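Local atomic coordinates of truncated hemoglobin 4 (Chlamydomonas reinhardtii, PDB entry 6BME), a protein that binds heme b as a truncated, 2-on-2 hemoglobin whose iron can take histidine and lysine as axial ligands, and probably binds oxygen. Residues D27-R35 / L72-H82. Residues are numbered along the deposited sequence; the frame is centred on the assembly and turned at random.
Sequences DPDLEPFFR and LIINRGLNLTH. With HEM (protoporphyrin IX containing Fe), chain C.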
loop_
_atom_site.group_PDB
_atom_site.type_symbol
_atom_site.label_atom_id
_atom_site.label_comp_id
_atom_site.label_asym_id
_atom_site.label_seq_id
_atom_site.Cartn_x
_atom_site.Cartn_y
_atom_site.Cartn_z
ATOM N N ASP A 27 2.838 10.972 -8.122
ATOM C CA ASP A 27 3.695 10.151 -8.959
ATOM C C ASP A 27 2.987 9.932 -10.288
ATOM O O ASP A 27 1.958 9.238 -10.323
ATOM C CB ASP A 27 3.992 8.815 -8.271
ATOM C CG ASP A 27 5.006 7.957 -9.030
ATOM O OD1 ASP A 27 4.982 7.935 -10.277
ATOM O OD2 ASP A 27 5.828 7.284 -8.372
ATOM N N PRO A 28 3.478 10.503 -11.391
ATOM C CA PRO A 28 2.780 10.344 -12.680
ATOM C C PRO A 28 2.647 8.903 -13.130
ATOM O O PRO A 28 1.769 8.605 -13.953
ATOM C CB PRO A 28 3.652 11.155 -13.653
ATOM C CG PRO A 28 5.014 11.196 -12.997
ATOM C CD PRO A 28 4.731 11.272 -11.524
ATOM N N ASP A 29 3.487 7.998 -12.631
ATOM C CA ASP A 29 3.379 6.595 -13.005
ATOM C C ASP A 29 2.283 5.858 -12.247
ATOM O O ASP A 29 1.870 4.776 -12.682
ATOM C CB ASP A 29 4.719 5.892 -12.790
ATOM C CG ASP A 29 5.749 6.272 -13.849
ATOM O OD1 ASP A 29 5.328 6.737 -14.925
ATOM O OD2 ASP A 29 6.968 6.112 -13.603
ATOM N N LEU A 30 1.790 6.418 -11.151
ATOM C CA LEU A 30 0.791 5.755 -10.315
ATOM C C LEU A 30 -0.552 6.466 -10.277
ATOM O O LEU A 30 -1.587 5.809 -10.195
ATOM C CB LEU A 30 1.315 5.633 -8.886
ATOM C CG LEU A 30 2.621 4.857 -8.742
ATOM C CD1 LEU A 30 3.154 4.988 -7.333
ATOM C CD2 LEU A 30 2.392 3.384 -9.114
ATOM N N GLU A 31 -0.556 7.794 -10.311
ATOM C CA GLU A 31 -1.804 8.549 -10.228
ATOM C C GLU A 31 -2.894 8.047 -11.172
ATOM O O GLU A 31 -4.054 7.965 -10.735
ATOM C CB GLU A 31 -1.493 10.037 -10.467
ATOM C CG GLU A 31 -2.705 10.943 -10.585
ATOM C CD GLU A 31 -3.292 10.968 -11.992
ATOM O OE1 GLU A 31 -2.535 10.821 -12.977
ATOM O OE2 GLU A 31 -4.521 11.117 -12.105
ATOM N N PRO A 32 -2.616 7.679 -12.430
ATOM C CA PRO A 32 -3.722 7.268 -13.306
ATOM C C PRO A 32 -4.530 6.098 -12.774
ATOM O O PRO A 32 -5.719 6.018 -13.090
ATOM C CB PRO A 32 -3.012 6.925 -14.624
ATOM C CG PRO A 32 -1.831 7.837 -14.630
ATOM C CD PRO A 32 -1.351 7.757 -13.187
ATOM N N PHE A 33 -3.945 5.204 -11.966
ATOM C CA PHE A 33 -4.733 4.117 -11.379
ATOM C C PHE A 33 -5.755 4.619 -10.370
ATOM O O PHE A 33 -6.698 3.891 -10.046
ATOM C CB PHE A 33 -3.828 3.084 -10.701
ATOM C CG PHE A 33 -2.991 2.299 -11.667
ATOM C CD1 PHE A 33 -3.566 1.290 -12.432
ATOM C CD2 PHE A 33 -1.643 2.583 -11.830
ATOM C CE1 PHE A 33 -2.810 0.561 -13.341
ATOM C CE2 PHE A 33 -0.872 1.873 -12.746
ATOM C CZ PHE A 33 -1.461 0.846 -13.502
ATOM N N PHE A 34 -5.602 5.840 -9.870
ATOM C CA PHE A 34 -6.537 6.374 -8.887
ATOM C C PHE A 34 -7.596 7.295 -9.494
ATOM O O PHE A 34 -8.480 7.773 -8.768
ATOM C CB PHE A 34 -5.749 7.092 -7.785
ATOM C CG PHE A 34 -4.792 6.176 -7.063
ATOM C CD1 PHE A 34 -5.262 5.257 -6.141
ATOM C CD2 PHE A 34 -3.441 6.201 -7.341
ATOM C CE1 PHE A 34 -4.401 4.392 -5.497
ATOM C CE2 PHE A 34 -2.568 5.354 -6.696
ATOM C CZ PHE A 34 -3.048 4.445 -5.770
ATOM N N ARG A 35 -7.534 7.548 -10.799
ATOM C CA ARG A 35 -8.545 8.363 -11.465
ATOM C C ARG A 35 -9.931 7.750 -11.306
ATOM O O ARG A 35 -10.142 6.567 -11.585
ATOM C CB ARG A 35 -8.197 8.510 -12.947
ATOM C CG ARG A 35 -7.002 9.416 -13.163
ATOM C CD ARG A 35 -6.548 9.471 -14.601
ATOM N NE ARG A 35 -5.293 10.213 -14.684
ATOM C CZ ARG A 35 -4.674 10.513 -15.818
ATOM N NH1 ARG A 35 -5.201 10.130 -16.977
ATOM N NH2 ARG A 35 -3.530 11.193 -15.788
ATOM N N LEU A 72 -7.303 -4.317 -12.026
ATOM C CA LEU A 72 -6.250 -3.400 -12.464
ATOM C C LEU A 72 -5.161 -4.136 -13.232
ATOM O O LEU A 72 -4.614 -3.612 -14.212
ATOM C CB LEU A 72 -5.632 -2.680 -11.263
ATOM C CG LEU A 72 -6.632 -1.907 -10.394
ATOM C CD1 LEU A 72 -5.999 -1.470 -9.082
ATOM C CD2 LEU A 72 -7.187 -0.711 -11.143
ATOM N N ILE A 73 -4.824 -5.346 -12.786
ATOM C CA ILE A 73 -3.808 -6.155 -13.451
ATOM C C ILE A 73 -4.320 -6.653 -14.797
ATOM O O ILE A 73 -3.566 -6.734 -15.772
ATOM C CB ILE A 73 -3.390 -7.328 -12.538
ATOM C CG1 ILE A 73 -2.735 -6.808 -11.255
ATOM C CG2 ILE A 73 -2.430 -8.289 -13.258
ATOM C CD1 ILE A 73 -2.569 -7.883 -10.180
ATOM N N ILE A 74 -5.597 -7.013 -14.864
ATOM C CA ILE A 74 -6.149 -7.626 -16.071
ATOM C C ILE A 74 -6.578 -6.585 -17.096
ATOM O O ILE A 74 -6.386 -6.775 -18.297
ATOM C CB ILE A 74 -7.317 -8.554 -15.689
ATOM C CG1 ILE A 74 -6.788 -9.758 -14.918
ATOM C CG2 ILE A 74 -8.091 -8.974 -16.934
ATOM C CD1 ILE A 74 -7.873 -10.534 -14.164
ATOM N N ASN A 75 -7.150 -5.474 -16.651
ATOM C CA ASN A 75 -7.749 -4.507 -17.553
ATOM C C ASN A 75 -6.964 -3.205 -17.647
ATOM O O ASN A 75 -7.240 -2.404 -18.545
ATOM C CB ASN A 75 -9.185 -4.191 -17.107
ATOM C CG ASN A 75 -10.144 -5.342 -17.341
ATOM O OD1 ASN A 75 -9.895 -6.229 -18.160
ATOM N ND2 ASN A 75 -11.279 -5.309 -16.644
ATOM N N ARG A 76 -5.999 -2.963 -16.749
ATOM C CA ARG A 76 -5.312 -1.676 -16.721
ATOM C C ARG A 76 -3.786 -1.783 -16.677
ATOM O O ARG A 76 -3.117 -0.769 -16.433
ATOM C CB ARG A 76 -5.802 -0.841 -15.523
ATOM C CG ARG A 76 -7.326 -0.708 -15.386
ATOM C CD ARG A 76 -7.893 0.484 -16.129
ATOM N NE ARG A 76 -7.360 1.738 -15.602
ATOM C CZ ARG A 76 -7.761 2.313 -14.470
ATOM N NH1 ARG A 76 -8.708 1.748 -13.731
ATOM N NH2 ARG A 76 -7.205 3.451 -14.074
ATOM N N GLY A 77 -3.214 -2.970 -16.873
ATOM C CA GLY A 77 -1.772 -3.095 -16.971
ATOM C C GLY A 77 -1.008 -2.879 -15.684
ATOM O O GLY A 77 0.177 -2.540 -15.732
ATOM N N LEU A 78 -1.644 -3.076 -14.530
ATOM C CA LEU A 78 -0.947 -2.945 -13.250
ATOM C C LEU A 78 0.125 -4.023 -13.141
ATOM O O LEU A 78 -0.130 -5.199 -13.429
ATOM C CB LEU A 78 -1.944 -3.065 -12.098
ATOM C CG LEU A 78 -1.342 -2.808 -10.713
ATOM C CD1 LEU A 78 -0.870 -1.380 -10.690
ATOM C CD2 LEU A 78 -2.350 -3.075 -9.571
ATOM N N ASN A 79 1.337 -3.632 -12.744
ATOM C CA ASN A 79 2.452 -4.574 -12.822
ATOM C C ASN A 79 3.392 -4.426 -11.626
ATOM O O ASN A 79 3.167 -3.626 -10.709
ATOM C CB ASN A 79 3.196 -4.421 -14.162
ATOM C CG ASN A 79 3.856 -3.061 -14.330
ATOM O OD1 ASN A 79 4.486 -2.555 -13.419
ATOM N ND2 ASN A 79 3.721 -2.476 -15.515
ATOM N N LEU A 80 4.464 -5.228 -11.647
ATOM C CA LEU A 80 5.395 -5.267 -10.527
ATOM C C LEU A 80 6.143 -3.949 -10.362
ATOM O O LEU A 80 6.530 -3.594 -9.240
ATOM C CB LEU A 80 6.386 -6.419 -10.720
ATOM C CG LEU A 80 5.853 -7.832 -10.471
ATOM C CD1 LEU A 80 6.909 -8.846 -10.810
ATOM C CD2 LEU A 80 5.383 -8.004 -9.013
ATOM N N THR A 81 6.392 -3.227 -11.458
ATOM C CA THR A 81 7.034 -1.925 -11.324
ATOM C C THR A 81 6.129 -0.982 -10.540
ATOM O O THR A 81 6.590 -0.232 -9.676
ATOM C CB THR A 81 7.362 -1.338 -12.699
ATOM O OG1 THR A 81 8.109 -2.295 -13.471
ATOM C CG2 THR A 81 8.208 -0.070 -12.560
ATOM N N HIS A 82 4.829 -1.029 -10.808
ATOM C CA HIS A 82 3.910 -0.207 -10.033
ATOM C C HIS A 82 3.925 -0.613 -8.564
ATOM O O HIS A 82 3.998 0.254 -7.681
ATOM C CB HIS A 82 2.506 -0.308 -10.620
ATOM C CG HIS A 82 2.423 0.141 -12.046
ATOM N ND1 HIS A 82 1.824 -0.613 -13.029
ATOM C CD2 HIS A 82 2.879 1.260 -12.656
ATOM C CE1 HIS A 82 1.899 0.028 -14.181
ATOM N NE2 HIS A 82 2.545 1.161 -13.985
HETATM C CHA HEM C . -7.769 -0.834 -3.421
HETATM C CHB HEM C . -4.457 -2.360 -0.250
HETATM C CHC HEM C . -1.211 -2.375 -3.843
HETATM C CHD HEM C . -4.097 0.643 -6.263
HETATM C C1A HEM C . -7.221 -1.277 -2.238
HETATM C C2A HEM C . -7.883 -1.498 -0.958
HETATM C C3A HEM C . -6.935 -1.912 -0.095
HETATM C C4A HEM C . -5.666 -1.969 -0.783
HETATM C CMA HEM C . -7.094 -2.297 1.390
HETATM C CAA HEM C . -9.399 -1.307 -0.638
HETATM C CBA HEM C . -9.855 0.136 -0.859
HETATM C CGA HEM C . -11.261 0.390 -0.349
HETATM O O1A HEM C . -12.234 -0.253 -0.856
HETATM O O2A HEM C . -11.398 1.264 0.556
HETATM C C1B HEM C . -3.318 -2.626 -0.984
HETATM C C2B HEM C . -2.187 -3.434 -0.573
HETATM C C3B HEM C . -1.307 -3.438 -1.585
HETATM C C4B HEM C . -1.836 -2.613 -2.643
HETATM C CMB HEM C . -2.054 -4.182 0.775
HETATM C CAB HEM C . 0.079 -4.121 -1.691
HETATM C CBB HEM C . 0.818 -4.471 -0.639
HETATM C C1C HEM C . -1.668 -1.480 -4.774
HETATM C C2C HEM C . -0.921 -0.975 -5.888
HETATM C C3C HEM C . -1.688 -0.118 -6.558
HETATM C C4C HEM C . -2.979 -0.072 -5.892
HETATM C CMC HEM C . 0.542 -1.355 -6.202
HETATM C CAC HEM C . -1.242 0.655 -7.813
HETATM C CBC HEM C . -1.661 1.905 -8.028
HETATM C C1D HEM C . -5.366 0.440 -5.749
HETATM C C2D HEM C . -6.605 0.967 -6.283
HETATM C C3D HEM C . -7.603 0.566 -5.497
HETATM C C4D HEM C . -7.044 -0.236 -4.436
HETATM C CMD HEM C . -6.708 1.860 -7.532
HETATM C CAD HEM C . -9.119 0.895 -5.626
HETATM C CBD HEM C . -9.767 0.009 -6.681
HETATM C CGD HEM C . -11.215 0.426 -6.791
HETATM O O1D HEM C . -11.840 0.718 -5.739
HETATM O O2D HEM C . -11.744 0.448 -7.924
HETATM N NA HEM C . -5.884 -1.559 -2.079
HETATM N NB HEM C . -3.073 -2.142 -2.260
HETATM N NC HEM C . -2.920 -0.917 -4.815
HETATM N ND HEM C . -5.673 -0.307 -4.620
HETATM FE FE HEM C . -4.373 -1.212 -3.442
HETATM O O HOH W 1 3.527 3.638 -15.064
HETATM O O HOH W 2 -8.859 2.915 -11.162
#
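Phe33 turns the edge of its ring onto the face of His82, a T-shaped pair with centroids 4.7 Å apart and planes at 69°, in which Phe33 CE2 sits over the centre of the imidazole. One face of the phenyl ring receives a CH-pi contact from Leu78, whose CD1 lies 3.8 Å from the ring centroid; with CG anti to the backbone N (chi1 -174°), this leucine sets CD1 against both the ring face and the heme vinyl, 3.5 Å from HEM CAC. Leu72 CD2 adds a looser apolar contact with Phe33, and Leu30 CD2 packs against His82 CB.

No direct hydrogen bond joins 27-35 to 72-82; two waters do so instead. One donates to Asp29 O and hydrogen-bonds His82 NE2 at 2.9 Å, while the other donates to Phe33 O and accepts from Arg76 NH1 at 2.8 Å. The Arg76 side chain, bent at chi2 and chi3, also places NH2 3.1 Å from Pro32 O, but the angle there is poor for a hydrogen bond.

A capping box with Asn79 holds His82: His82 N donates to Asn79 OD1 (3.0 Å), which lies over the imidazole face opposite Phe33, and His82 ND1 accepts from Asn79 N (3.1 Å). This second bond and the water on NE2 help fix the ring's rotation. Without the imidazole, as with an alanine here, the Phe33 edge would probably lose its aromatic partner, the water bridge to Asp29 O its other end and Asn79 N its acceptor.

The loop following helix 10-25 thus meets the turn joining helices 62-75 and 80-96, where Phe33, Phe34, Leu72 and Leu78 line the heme pocket of this truncated globin fold, with Leu72 beside the iron ligand His69.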